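PDB 4BQH: Udp-n-acetylglucosamine pyrophosphorylase from Trypanosoma brucei, which probably catalyses uridylyl transfer from UTP to N-acetyl-alpha-D-glucosamine 1-phosphate, giving UDP-N-acetylglucosamine and diphosphate. Local coordinates for residues F82-S87 and I425-R430; V104-I109 and Q159-S164; C152-R157 and I504-S509; K307-R312 and A355-N360; K489-V494 and Q525-P530. All coordinates share one frame; numbering follows the deposited sequence.

Contact 1 of 5, residues F82-S87 and I425-R430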
# COMPACT_ATOMS: atom_id res chain seq x y z
N PHE A 82 -9.50 -3.75 20.24
CA PHE A 82 -8.95 -2.92 19.17
C PHE A 82 -9.98 -1.87 18.77
O PHE A 82 -11.17 -2.04 19.03
CB PHE A 82 -8.57 -3.80 17.97
CG PHE A 82 -9.66 -4.75 17.54
CD1 PHE A 82 -10.62 -4.36 16.60
CD2 PHE A 82 -9.72 -6.04 18.07
CE1 PHE A 82 -11.62 -5.25 16.19
CE2 PHE A 82 -10.72 -6.92 17.67
CZ PHE A 82 -11.66 -6.54 16.74
N PHE A 83 -9.53 -0.80 18.12
CA PHE A 83 -10.42 0.28 17.68
C PHE A 83 -11.22 -0.26 16.50
O PHE A 83 -10.63 -0.65 15.47
CB PHE A 83 -9.54 1.46 17.27
CG PHE A 83 -10.27 2.75 16.97
CD1 PHE A 83 -11.45 3.10 17.63
CD2 PHE A 83 -9.74 3.62 16.03
CE1 PHE A 83 -12.10 4.31 17.34
CE2 PHE A 83 -10.37 4.83 15.74
CZ PHE A 83 -11.55 5.16 16.39
N ASP A 84 -12.54 -0.32 16.66
CA ASP A 84 -13.41 -0.90 15.65
C ASP A 84 -14.38 0.16 15.12
O ASP A 84 -15.31 0.55 15.80
CB ASP A 84 -14.13 -2.13 16.21
CG ASP A 84 -14.84 -2.96 15.14
OD1 ASP A 84 -15.17 -2.42 14.07
OD2 ASP A 84 -15.06 -4.17 15.38
N ILE A 85 -14.15 0.60 13.90
CA ILE A 85 -15.04 1.56 13.25
C ILE A 85 -15.66 0.96 11.97
O ILE A 85 -15.93 1.65 11.01
CB ILE A 85 -14.31 2.90 13.03
CG1 ILE A 85 -13.02 2.71 12.23
CG2 ILE A 85 -13.99 3.54 14.37
CD1 ILE A 85 -12.29 4.00 11.89
N SER A 86 -15.96 -0.34 12.03
CA SER A 86 -16.24 -1.14 10.83
C SER A 86 -17.69 -1.08 10.35
O SER A 86 -18.02 -1.71 9.35
CB SER A 86 -15.77 -2.60 11.01
OG SER A 86 -16.52 -3.25 12.03
N SER A 87 -18.54 -0.30 11.02
CA SER A 87 -19.90 -0.05 10.50
C SER A 87 -20.43 1.34 10.87
O SER A 87 -19.90 1.99 11.76
CB SER A 87 -20.87 -1.13 10.98
OG SER A 87 -20.96 -1.09 12.38
N ILE A 425 -4.38 -2.42 16.06
CA ILE A 425 -5.27 -2.79 14.96
C ILE A 425 -6.39 -1.76 14.89
O ILE A 425 -6.96 -1.37 15.93
CB ILE A 425 -5.92 -4.15 15.25
CG1 ILE A 425 -4.86 -5.26 15.08
CG2 ILE A 425 -7.13 -4.38 14.32
CD1 ILE A 425 -5.27 -6.62 15.63
N MET A 426 -6.72 -1.33 13.67
CA MET A 426 -7.90 -0.50 13.43
C MET A 426 -8.81 -1.27 12.46
O MET A 426 -8.45 -1.47 11.31
CB MET A 426 -7.51 0.88 12.87
CG MET A 426 -8.69 1.85 12.74
SD MET A 426 -8.09 3.53 12.40
CE MET A 426 -7.71 3.41 10.72
N GLN A 427 -9.93 -1.76 12.97
CA GLN A 427 -10.86 -2.55 12.16
C GLN A 427 -11.79 -1.56 11.45
O GLN A 427 -12.48 -0.80 12.10
CB GLN A 427 -11.66 -3.52 13.05
CG GLN A 427 -12.65 -4.41 12.28
CD GLN A 427 -12.12 -5.82 12.01
OE1 GLN A 427 -11.02 -6.00 11.48
NE2 GLN A 427 -12.92 -6.83 12.38
N VAL A 428 -11.78 -1.59 10.12
CA VAL A 428 -12.49 -0.61 9.30
C VAL A 428 -13.55 -1.29 8.41
O VAL A 428 -13.57 -2.51 8.28
CB VAL A 428 -11.53 0.25 8.42
CG1 VAL A 428 -10.56 1.05 9.28
CG2 VAL A 428 -10.77 -0.61 7.39
N ASP A 429 -14.39 -0.45 7.82
CA ASP A 429 -15.48 -0.84 6.96
C ASP A 429 -14.95 -1.18 5.56
O ASP A 429 -14.54 -0.28 4.83
CB ASP A 429 -16.44 0.37 6.92
CG ASP A 429 -17.83 0.03 6.46
OD1 ASP A 429 -17.96 -0.75 5.48
OD2 ASP A 429 -18.79 0.60 7.07
N ARG A 430 -14.99 -2.45 5.17
CA ARG A 430 -14.36 -2.90 3.92
C ARG A 430 -14.87 -2.11 2.73
O ARG A 430 -14.11 -1.70 1.86
CB ARG A 430 -14.59 -4.41 3.70
CG ARG A 430 -13.91 -4.94 2.43
CD ARG A 430 -14.35 -6.37 2.12
NE ARG A 430 -14.01 -7.29 3.20
CZ ARG A 430 -13.25 -8.39 3.05
NH1 ARG A 430 -12.71 -8.70 1.88
NH2 ARG A 430 -13.02 -9.17 4.11
O HOH W 1 -15.47 -6.44 13.82
O HOH W 2 -14.33 2.42 8.63
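Asp84 OD1, resting against CG of Gln427, is gripped twice by Ser86. The hydroxyl Ser86 OG donates to OD1 on its syn side at 2.6 Å, and Ser86 N donates to the same oxygen at 3.0 Å, which closes an Asx turn. The carboxylate lies alongside the Gln427 side chain with its plane almost perpendicular to the amide, and a water bridges Asp84 OD2 and Gln427 NE2. Close by, the Phe82 ring comes obliquely onto Gln427, CE1 3.6 Å from CB.

The backbones pair in parallel, joining strand 83-84 to strand 423-427 of the mixed sheet. Gln427 supplies both strong bonds: its N donates to Phe83 O, and its O accepts from Ile85 N, each at 2.8 Å. On the face carrying Phe83 and Met426, the two side chains point the same way, with Met426 CG 3.9 Å from Phe83 CD2 and the sulfur in an oblique Met-aromatic contact. Further on, a water joins Ile85 O to Asp429 N, and Asp429 OD2 forms a salt bridge with Arg91. Bonds from Gln427 OE1 to Thr308 and from NE2 to Asn353 O fix the amide. Two donors on OD1, a donating water on OD2 and a long, weak ion pair to Arg90 are consistent with an ionised Asp84.

Contact 2 of 5, residues V104-I109 and Q159-S164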
# COMPACT_ATOMS: atom_id res chain seq x y z
N VAL A 104 -6.17 15.41 15.36
CA VAL A 104 -4.77 15.08 15.64
C VAL A 104 -4.03 14.72 14.33
O VAL A 104 -2.91 15.16 14.10
CB VAL A 104 -4.63 13.93 16.66
CG1 VAL A 104 -3.17 13.50 16.83
CG2 VAL A 104 -5.20 14.36 18.01
N GLY A 105 -4.68 13.90 13.52
CA GLY A 105 -4.10 13.51 12.23
C GLY A 105 -3.87 14.70 11.32
O GLY A 105 -2.83 14.80 10.67
N TYR A 106 -4.83 15.61 11.26
CA TYR A 106 -4.64 16.81 10.43
C TYR A 106 -3.50 17.72 10.90
O TYR A 106 -2.81 18.33 10.07
CB TYR A 106 -5.95 17.60 10.25
CG TYR A 106 -6.87 17.03 9.18
CD1 TYR A 106 -6.43 16.85 7.86
CD2 TYR A 106 -8.18 16.68 9.48
CE1 TYR A 106 -7.27 16.33 6.88
CE2 TYR A 106 -9.03 16.17 8.50
CZ TYR A 106 -8.57 16.00 7.21
OH TYR A 106 -9.43 15.48 6.24
N LYS A 107 -3.29 17.82 12.21
CA LYS A 107 -2.17 18.62 12.71
C LYS A 107 -0.85 17.99 12.21
O LYS A 107 0.08 18.71 11.80
CB LYS A 107 -2.21 18.73 14.25
CG LYS A 107 -0.94 19.20 14.94
CD LYS A 107 -0.95 19.03 16.49
CE LYS A 107 -1.85 17.87 17.00
NZ LYS A 107 -1.32 16.98 18.10
N ALA A 108 -0.77 16.66 12.23
CA ALA A 108 0.46 16.00 11.78
C ALA A 108 0.68 16.18 10.27
O ALA A 108 1.80 16.31 9.81
CB ALA A 108 0.43 14.50 12.14
N ILE A 109 -0.40 16.14 9.49
CA ILE A 109 -0.28 16.42 8.05
C ILE A 109 0.25 17.85 7.82
O ILE A 109 1.18 18.06 7.02
CB ILE A 109 -1.63 16.17 7.33
CG1 ILE A 109 -1.90 14.66 7.31
CG2 ILE A 109 -1.59 16.69 5.90
CD1 ILE A 109 -3.34 14.32 6.93
N GLN A 159 -4.31 17.68 2.18
CA GLN A 159 -3.40 18.81 2.46
C GLN A 159 -4.20 20.10 2.60
O GLN A 159 -3.99 20.90 3.52
CB GLN A 159 -2.37 18.97 1.33
CG GLN A 159 -1.22 17.96 1.38
CD GLN A 159 -0.28 18.05 0.20
OE1 GLN A 159 0.78 17.43 0.18
NE2 GLN A 159 -0.65 18.88 -0.79
N GLU A 160 -5.14 20.28 1.68
CA GLU A 160 -6.04 21.46 1.69
C GLU A 160 -6.89 21.53 2.96
O GLU A 160 -7.03 22.61 3.55
CB GLU A 160 -6.90 21.45 0.42
CG GLU A 160 -7.84 22.63 0.24
CD GLU A 160 -8.75 22.46 -0.97
OE1 GLU A 160 -8.81 21.35 -1.56
OE2 GLU A 160 -9.40 23.46 -1.34
N ILE A 161 -7.45 20.39 3.40
CA ILE A 161 -8.24 20.38 4.64
C ILE A 161 -7.36 20.69 5.87
O ILE A 161 -7.75 21.49 6.72
CB ILE A 161 -9.02 19.05 4.85
CG1 ILE A 161 -10.04 18.83 3.71
CG2 ILE A 161 -9.75 19.05 6.18
CD1 ILE A 161 -10.59 17.40 3.66
N ALA A 162 -6.16 20.08 5.93
CA ALA A 162 -5.23 20.35 7.02
C ALA A 162 -4.96 21.87 7.13
O ALA A 162 -4.97 22.43 8.25
CB ALA A 162 -3.92 19.57 6.81
N GLU A 163 -4.77 22.53 5.98
CA GLU A 163 -4.49 23.98 5.93
C GLU A 163 -5.69 24.81 6.39
O GLU A 163 -5.54 25.84 7.08
CB GLU A 163 -4.08 24.39 4.50
CG GLU A 163 -2.67 24.00 4.12
CD GLU A 163 -2.42 23.94 2.62
OE1 GLU A 163 -3.30 24.34 1.82
OE2 GLU A 163 -1.33 23.50 2.21
N SER A 164 -6.88 24.37 5.99
CA SER A 164 -8.12 25.04 6.39
C SER A 164 -8.34 25.00 7.91
O SER A 164 -8.86 25.95 8.49
CB SER A 164 -9.34 24.45 5.66
OG SER A 164 -9.81 23.29 6.34
O HOH W 3 -4.35 20.93 10.54
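Tyr106 lays one face of its ring over Ile161, whose CG2 methyl sits 3.4 Å above the ring plane, offset toward the rim. That methyl is closest to the hydroxyl end of the ring, 3.4 Å from Tyr106 CZ, and makes a CH-pi contact. The other branch of Ile161 reaches further out, so that CD1 lies 3.4 Å from Tyr106 OH; the hydroxyl itself is hydrogen-bonded to Arg158. A chi1 of -80° sets Tyr106 CG anti to its carbonyl carbon, and the ring lies against Ile161 and Ala162.

Ala162 is the small residue of the crossing. Its CB meets Tyr106 CD1 at 3.8 Å and Ile109 CG2 at the same 3.8 Å, with Tyr106 O also close, and the CA atoms of Tyr106 and Ala162 come within 5.0 Å. The short axes pass 8.7 Å apart, nearly perpendicular at 102°.

Helix 147-166 is the connecting helix of a beta-alpha-beta crossover between the parallel neighbours, strands 114-119 and 175-180, in the GT-A-type core, and helix 95-110 leads directly into the first of them. Ile109 also packs on Ile114 and Val174. Between the backbones, one water spans the helices, donating to Ala162 O at 2.8 Å and more weakly to Tyr106 O. On the same helix as Ala162, Gln159 turns its OE1 to Val174 N.

Contact 3 of 5, residues C152-R157 and I504-S509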
# COMPACT_ATOMS: atom_id res chain seq x y z
N CYS A 152 -2.99 10.99 -6.02
CA CYS A 152 -2.39 12.32 -5.84
C CYS A 152 -3.44 13.38 -5.49
O CYS A 152 -3.18 14.29 -4.70
CB CYS A 152 -1.59 12.73 -7.07
SG CYS A 152 -0.15 11.67 -7.36
N GLU A 153 -4.63 13.25 -6.08
CA GLU A 153 -5.69 14.18 -5.77
C GLU A 153 -6.19 13.99 -4.34
O GLU A 153 -6.55 14.96 -3.68
CB GLU A 153 -6.83 14.03 -6.77
CG GLU A 153 -6.47 14.65 -8.10
CD GLU A 153 -7.59 14.58 -9.13
OE1 GLU A 153 -8.68 14.07 -8.82
OE2 GLU A 153 -7.34 15.05 -10.26
N LYS A 154 -6.19 12.75 -3.84
CA LYS A 154 -6.55 12.53 -2.44
C LYS A 154 -5.53 13.24 -1.53
O LYS A 154 -5.92 13.87 -0.55
CB LYS A 154 -6.63 11.04 -2.11
CG LYS A 154 -7.85 10.36 -2.74
CD LYS A 154 -7.80 8.83 -2.60
CE LYS A 154 -9.10 8.18 -3.07
NZ LYS A 154 -9.01 6.67 -2.98
N ILE A 155 -4.25 13.18 -1.88
CA ILE A 155 -3.23 13.86 -1.06
C ILE A 155 -3.49 15.35 -1.09
O ILE A 155 -3.49 16.01 -0.04
CB ILE A 155 -1.82 13.58 -1.58
CG1 ILE A 155 -1.47 12.11 -1.30
CG2 ILE A 155 -0.79 14.55 -0.98
CD1 ILE A 155 -0.14 11.67 -1.86
N ARG A 156 -3.70 15.89 -2.29
CA ARG A 156 -3.97 17.35 -2.41
C ARG A 156 -5.17 17.79 -1.57
O ARG A 156 -5.14 18.85 -0.91
CB ARG A 156 -4.17 17.73 -3.89
CG ARG A 156 -2.85 17.77 -4.65
CD ARG A 156 -3.05 17.73 -6.15
NE ARG A 156 -3.78 18.93 -6.56
CZ ARG A 156 -4.47 19.03 -7.68
NH1 ARG A 156 -4.51 18.03 -8.56
NH2 ARG A 156 -5.13 20.16 -7.92
N ARG A 157 -6.24 17.01 -1.60
CA ARG A 157 -7.41 17.33 -0.80
C ARG A 157 -7.16 17.28 0.72
O ARG A 157 -7.56 18.19 1.46
CB ARG A 157 -8.61 16.47 -1.22
CG ARG A 157 -9.90 16.83 -0.52
CD ARG A 157 -10.36 18.25 -0.83
NE ARG A 157 -11.57 18.47 -0.05
CZ ARG A 157 -11.90 19.60 0.55
NH1 ARG A 157 -11.12 20.67 0.47
NH2 ARG A 157 -13.04 19.64 1.23
N ILE A 504 -17.94 11.28 -7.01
CA ILE A 504 -17.41 12.56 -6.47
C ILE A 504 -15.90 12.57 -6.60
O ILE A 504 -15.21 11.67 -6.10
CB ILE A 504 -17.83 12.75 -5.00
CG1 ILE A 504 -19.36 12.73 -4.86
CG2 ILE A 504 -17.23 14.05 -4.42
CD1 ILE A 504 -19.87 12.60 -3.44
N SER A 505 -15.37 13.61 -7.26
CA SER A 505 -13.95 13.83 -7.40
C SER A 505 -13.29 13.94 -6.04
O SER A 505 -13.86 14.53 -5.15
CB SER A 505 -13.69 15.15 -8.15
OG SER A 505 -12.30 15.37 -8.22
N PRO A 506 -12.08 13.36 -5.89
CA PRO A 506 -11.38 13.57 -4.60
C PRO A 506 -11.02 15.02 -4.36
O PRO A 506 -10.84 15.40 -3.21
CB PRO A 506 -10.11 12.71 -4.72
CG PRO A 506 -10.31 11.82 -5.88
CD PRO A 506 -11.36 12.43 -6.78
N LEU A 507 -10.90 15.82 -5.41
CA LEU A 507 -10.65 17.27 -5.24
C LEU A 507 -11.84 17.99 -4.60
O LEU A 507 -11.69 19.08 -4.01
CB LEU A 507 -10.23 17.91 -6.57
CG LEU A 507 -8.89 17.43 -7.13
CD1 LEU A 507 -8.55 18.07 -8.47
CD2 LEU A 507 -7.73 17.60 -6.15
N VAL A 508 -13.01 17.37 -4.68
CA VAL A 508 -14.18 17.85 -3.93
C VAL A 508 -14.28 17.30 -2.51
O VAL A 508 -14.45 18.06 -1.55
CB VAL A 508 -15.51 17.58 -4.69
CG1 VAL A 508 -16.70 18.05 -3.88
CG2 VAL A 508 -15.46 18.30 -6.03
N SER A 509 -14.17 15.98 -2.38
CA SER A 509 -14.41 15.32 -1.10
C SER A 509 -13.59 14.07 -0.98
O SER A 509 -13.55 13.27 -1.92
CB SER A 509 -15.88 14.92 -1.00
OG SER A 509 -16.25 14.64 0.32
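Leu507 places a methyl squarely over the centre of the Arg156 guanidinium, CD2 standing 3.9 Å from CZ and covering one face of the cation. The methyl takes a face, where the group has no N-H to offer; Arg156 NH1 is hydrogen-bonded to Phe198 O. The leucine also crosses Glu153 at about a right angle: its CD1 is 3.7 Å from Glu153 CD, and its CD2 lies equally close to Glu153 CB. The acid continues extended beyond CG and, through OE1, forms a salt bridge with Lys145. Pro506 settles beside it, its CD near that same OE1 and its CB 3.8 Å from Lys154 CG.

The helix here is 147-166, part of the GT-A-type core, whereas residues 504-509 follow strand 501-504 in the C-terminal part of the chain, where Ser505 bonds through its backbone to Ile536 of strand 533-536. The contact therefore docks the C-terminal part onto the core. The loop turns tightly to present Pro506 and Leu507: Ser505 OG accepts from Leu507 N at 3.2 Å, an ST turn, while Ser505 O takes both Val508 N and Ser509 N.

Arg157 runs along the carbonyls of this turn. Its CB touches Pro506 O at only 3.2 Å, and a bend at chi2 (63°) swings CD to 3.5 Å from Leu507 O. Beyond that, its guanidinium has two acidic partners, NE forming a salt bridge with Glu513 and NH1 with Glu160.

Contact 4 of 5, residues K307-R312 and A355-N360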
# COMPACT_ATOMS: atom_id res chain seq x y z
N LYS A 307 -4.59 -1.66 9.35
CA LYS A 307 -6.03 -1.69 9.10
C LYS A 307 -6.46 -3.09 8.71
O LYS A 307 -5.79 -3.77 7.95
CB LYS A 307 -6.41 -0.75 7.95
CG LYS A 307 -6.60 0.68 8.42
CD LYS A 307 -7.09 1.51 7.24
CE LYS A 307 -7.35 2.94 7.67
NZ LYS A 307 -7.55 3.82 6.48
N THR A 308 -7.61 -3.49 9.23
CA THR A 308 -8.14 -4.84 9.00
C THR A 308 -9.63 -4.73 8.77
O THR A 308 -10.23 -3.71 9.12
CB THR A 308 -7.90 -5.75 10.21
OG1 THR A 308 -8.47 -5.15 11.39
CG2 THR A 308 -6.38 -5.91 10.44
N CYS A 309 -10.23 -5.76 8.18
CA CYS A 309 -11.68 -5.80 7.96
C CYS A 309 -12.23 -7.14 8.46
O CYS A 309 -11.53 -8.15 8.41
CB CYS A 309 -11.96 -5.69 6.44
SG CYS A 309 -11.49 -4.07 5.78
N PRO A 310 -13.51 -7.18 8.89
CA PRO A 310 -14.12 -8.48 9.15
C PRO A 310 -14.06 -9.38 7.89
O PRO A 310 -14.14 -8.88 6.76
CB PRO A 310 -15.59 -8.15 9.48
CG PRO A 310 -15.65 -6.67 9.70
CD PRO A 310 -14.46 -6.05 9.03
N LYS A 311 -13.92 -10.68 8.07
CA LYS A 311 -13.96 -11.60 6.93
C LYS A 311 -15.36 -11.61 6.30
O LYS A 311 -16.35 -11.44 7.01
CB LYS A 311 -13.57 -13.04 7.32
CG LYS A 311 -12.16 -13.13 7.90
CD LYS A 311 -11.38 -14.33 7.38
CE LYS A 311 -12.17 -15.62 7.37
NZ LYS A 311 -11.41 -16.80 6.87
N ARG A 312 -15.42 -11.82 4.99
CA ARG A 312 -16.70 -11.90 4.28
C ARG A 312 -17.49 -13.17 4.63
O ARG A 312 -18.73 -13.19 4.59
CB ARG A 312 -16.48 -11.75 2.77
CG ARG A 312 -16.49 -10.30 2.33
CD ARG A 312 -17.93 -9.83 2.14
NE ARG A 312 -18.09 -8.44 2.56
CZ ARG A 312 -18.04 -7.41 1.73
NH1 ARG A 312 -17.87 -7.62 0.43
NH2 ARG A 312 -18.17 -6.17 2.20
N ALA A 355 -9.13 -9.43 9.07
CA ALA A 355 -8.46 -9.76 7.80
C ALA A 355 -7.49 -8.67 7.33
O ALA A 355 -7.78 -7.47 7.39
CB ALA A 355 -9.51 -10.04 6.72
N ASN A 356 -6.33 -9.12 6.85
CA ASN A 356 -5.28 -8.25 6.37
C ASN A 356 -5.64 -7.61 5.02
O ASN A 356 -5.76 -8.31 4.03
CB ASN A 356 -3.99 -9.08 6.25
CG ASN A 356 -2.83 -8.25 5.76
OD1 ASN A 356 -2.77 -7.04 6.00
ND2 ASN A 356 -1.90 -8.89 5.06
N ILE A 357 -5.79 -6.28 4.99
CA ILE A 357 -6.03 -5.57 3.72
C ILE A 357 -4.77 -4.81 3.23
O ILE A 357 -4.84 -3.95 2.34
CB ILE A 357 -7.29 -4.67 3.76
CG1 ILE A 357 -7.15 -3.55 4.80
CG2 ILE A 357 -8.54 -5.52 4.04
CD1 ILE A 357 -8.01 -2.34 4.49
N SER A 358 -3.62 -5.16 3.79
CA SER A 358 -2.32 -4.59 3.39
C SER A 358 -2.34 -3.06 3.41
O SER A 358 -1.94 -2.40 2.45
CB SER A 358 -1.85 -5.12 2.03
OG SER A 358 -1.93 -6.53 2.05
N SER A 359 -2.82 -2.51 4.52
CA SER A 359 -2.84 -1.08 4.70
C SER A 359 -2.24 -0.81 6.09
O SER A 359 -2.83 -1.20 7.10
CB SER A 359 -4.27 -0.57 4.63
OG SER A 359 -4.29 0.82 4.86
N ASN A 360 -1.07 -0.18 6.13
CA ASN A 360 -0.29 -0.04 7.36
C ASN A 360 0.17 1.38 7.59
O ASN A 360 0.36 2.15 6.64
CB ASN A 360 0.99 -0.90 7.37
CG ASN A 360 0.77 -2.36 7.03
OD1 ASN A 360 -0.26 -2.99 7.36
ND2 ASN A 360 1.78 -2.94 6.45
O HOH W 4 -3.28 -4.28 6.96
O HOH W 5 -5.78 3.41 4.43
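Cys309 and Ala355 form the tight end of this antiparallel pairing, joined by two backbone bonds: Ala355 N to Cys309 O at 2.8 Å and Cys309 N to Ala355 O at 3.1 Å. Ala355 O also receives the CA-H of Thr308, their CA and O atoms 3.1 Å apart. On the face shared by Cys309 and Ala355, Cys309 SG meets Ile357 CG2 at 3.7 Å. Ile357 CG1 lies between its backbone N and carbonyl carbon (chi1 63°), which brings it to 3.4 Å from Lys307 O.

The other end is looser and watered. The chain turns a corner at Ser358, where Asn356 OD1 accepts from Ser358 N in an Asx turn, with the donor above the amide plane. A water occupies the corner, accepting from Ser359 N and lying close to Lys307 O and Asn356 OD1. Lys307 N still donates directly to Ser359 O, a 2.9 Å hydrogen bond, almost straight at 175°. Alongside, a second water accepts a hydrogen bond from Lys307 NZ and sits 3.0 Å from Ser359 OG; the ammonium also has salt bridges to Glu433 and Asp290.

Strand 304-309 thus runs between strand 423-427 and the bent pair 355-357 and 359-363. Phe293 of helix 291-300 packs on Lys307 and Ser359, while Phe321 of strand 320-324 lies against Thr308 and Asn356.

Contact 5 of 5, residues K489-V494 and Q525-P530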
# COMPACT_ATOMS: atom_id res chain seq x y z
N LYS A 489 -35.41 17.57 0.78
CA LYS A 489 -36.21 16.42 1.17
C LYS A 489 -36.74 15.69 -0.07
O LYS A 489 -36.66 14.47 -0.17
CB LYS A 489 -37.37 16.89 2.04
CG LYS A 489 -37.71 16.00 3.22
CD LYS A 489 -38.41 16.83 4.29
CE LYS A 489 -37.96 16.40 5.68
NZ LYS A 489 -38.40 17.37 6.73
N GLU A 490 -37.27 16.46 -1.02
CA GLU A 490 -37.71 15.88 -2.30
C GLU A 490 -36.55 15.25 -3.08
O GLU A 490 -36.71 14.16 -3.66
CB GLU A 490 -38.40 16.93 -3.17
CG GLU A 490 -39.85 17.18 -2.79
CD GLU A 490 -40.35 18.56 -3.21
OE1 GLU A 490 -39.72 19.20 -4.08
OE2 GLU A 490 -41.37 19.01 -2.65
N ALA A 491 -35.41 15.94 -3.12
CA ALA A 491 -34.23 15.44 -3.81
C ALA A 491 -33.75 14.09 -3.25
O ALA A 491 -33.36 13.20 -4.02
CB ALA A 491 -33.11 16.47 -3.79
N VAL A 492 -33.80 13.93 -1.92
CA VAL A 492 -33.41 12.67 -1.28
C VAL A 492 -34.38 11.58 -1.69
O VAL A 492 -33.98 10.44 -1.95
CB VAL A 492 -33.38 12.77 0.26
CG1 VAL A 492 -33.04 11.41 0.88
CG2 VAL A 492 -32.37 13.80 0.71
N ALA A 493 -35.67 11.92 -1.74
CA ALA A 493 -36.69 10.95 -2.13
C ALA A 493 -36.46 10.46 -3.55
O ALA A 493 -36.64 9.27 -3.83
CB ALA A 493 -38.10 11.51 -1.95
N VAL A 494 -36.05 11.37 -4.44
CA VAL A 494 -35.67 11.01 -5.81
C VAL A 494 -34.44 10.07 -5.82
O VAL A 494 -34.45 9.08 -6.55
CB VAL A 494 -35.45 12.24 -6.71
CG1 VAL A 494 -34.93 11.85 -8.09
CG2 VAL A 494 -36.76 13.00 -6.87
N GLN A 525 -30.66 19.04 -10.58
CA GLN A 525 -30.64 17.81 -11.42
C GLN A 525 -31.66 16.79 -10.97
O GLN A 525 -32.34 16.20 -11.81
CB GLN A 525 -29.28 17.13 -11.36
CG GLN A 525 -28.18 17.88 -12.07
CD GLN A 525 -26.84 17.23 -11.81
OE1 GLN A 525 -26.22 17.45 -10.75
NE2 GLN A 525 -26.37 16.43 -12.76
N LEU A 526 -31.72 16.55 -9.66
CA LEU A 526 -32.60 15.54 -9.09
C LEU A 526 -34.07 15.86 -9.31
O LEU A 526 -34.86 14.96 -9.61
CB LEU A 526 -32.31 15.27 -7.61
CG LEU A 526 -30.96 14.60 -7.32
CD1 LEU A 526 -30.74 14.59 -5.82
CD2 LEU A 526 -30.90 13.19 -7.89
N LEU A 527 -34.42 17.14 -9.19
CA LEU A 527 -35.81 17.52 -9.36
C LEU A 527 -36.23 17.75 -10.81
O LEU A 527 -37.42 17.65 -11.11
CB LEU A 527 -36.19 18.73 -8.49
CG LEU A 527 -35.85 18.71 -7.00
CD1 LEU A 527 -36.15 20.06 -6.35
CD2 LEU A 527 -36.55 17.59 -6.26
N ARG A 528 -35.29 18.03 -11.70
CA ARG A 528 -35.61 18.35 -13.11
C ARG A 528 -35.43 17.16 -14.06
O ARG A 528 -36.30 16.89 -14.89
CB ARG A 528 -34.79 19.52 -13.62
CG ARG A 528 -34.93 20.84 -12.85
CD ARG A 528 -36.38 21.22 -12.61
NE ARG A 528 -37.10 21.44 -13.88
CZ ARG A 528 -38.38 21.79 -13.98
NH1 ARG A 528 -39.12 21.98 -12.88
NH2 ARG A 528 -38.94 21.94 -15.19
N ASN A 529 -34.28 16.47 -13.96
CA ASN A 529 -33.93 15.41 -14.88
C ASN A 529 -32.72 14.62 -14.35
O ASN A 529 -31.61 14.83 -14.82
CB ASN A 529 -33.56 15.99 -16.25
CG ASN A 529 -33.29 14.93 -17.30
OD1 ASN A 529 -33.73 13.79 -17.19
ND2 ASN A 529 -32.61 15.32 -18.35
N PRO A 530 -32.96 13.71 -13.40
CA PRO A 530 -31.82 13.03 -12.75
C PRO A 530 -31.05 12.06 -13.67
O PRO A 530 -31.68 11.18 -14.29
CB PRO A 530 -32.47 12.30 -11.58
CG PRO A 530 -33.90 12.13 -11.95
CD PRO A 530 -34.26 13.30 -12.83
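Leu526 pushes its CD1 methyl into the shallow spot that Ala491 provides on the facing helix, 3.6 Å from Ala491 CB and 3.5 Å from Ala491 O. With a single methyl for a side chain, Ala491 lets the backbones come close, the CA atoms of Ala491 and Leu526 standing 5.5 Å apart. Leu527 makes the neighbouring bump. Its CD2 drops between two residues, lying 3.7 Å from Glu490 CB and the same distance from Ala491 N, while the Glu490 chain crosses it at about a right angle. Leu526 and Leu527 therefore straddle the Ala491 surface, Leu527 on the more exposed flank and Leu526 on the buried one.

Both helices belong to a helical region in the C-terminal part of the chain, and they lean on a third, helix 448-471: Leu467 of that helix is touched by Val492 from helix 485-497 and by Leu526 from helix 519-528.

One turn on from Ala491, the bump comes from the other side. Val494 carries CG1 anti to its backbone N (chi1 175°), and this methyl fits into the end of helix 519-528, 3.5 Å from Leu526 O. The chain leaves helical geometry at Asn529, and Pro530 then lies beside Val494, bringing its CG to 4.0 Å from Val494 CG1, the two side chains crossing at about a right angle. Ile500 packs against both Leu526 and Pro530.

Overall arrangement
Contacts 1 and 4 touch, their centres about 9 Å apart, because strands 423-427 and 304-309 are neighbours in the mixed sheet; along the chain contact 4 falls between the two halves of contact 1. Contacts 2 and 3 share helix 147-166, with centres about 14 Å apart and segments that adjoin in sequence. Contact 2 closes within the span of contact 1, whereas contact 3 crosses it, tying residues 504-509 back to helix 147-166. Contact 5 is the outlier, its centre about 38 Å from the chain centre and about 25 Å from that of contact 3. Contacts 1, 2 and 4 knit the GT-A-type core, contact 3 fastens the C-terminal part to it, and contact 5 packs helices within that part.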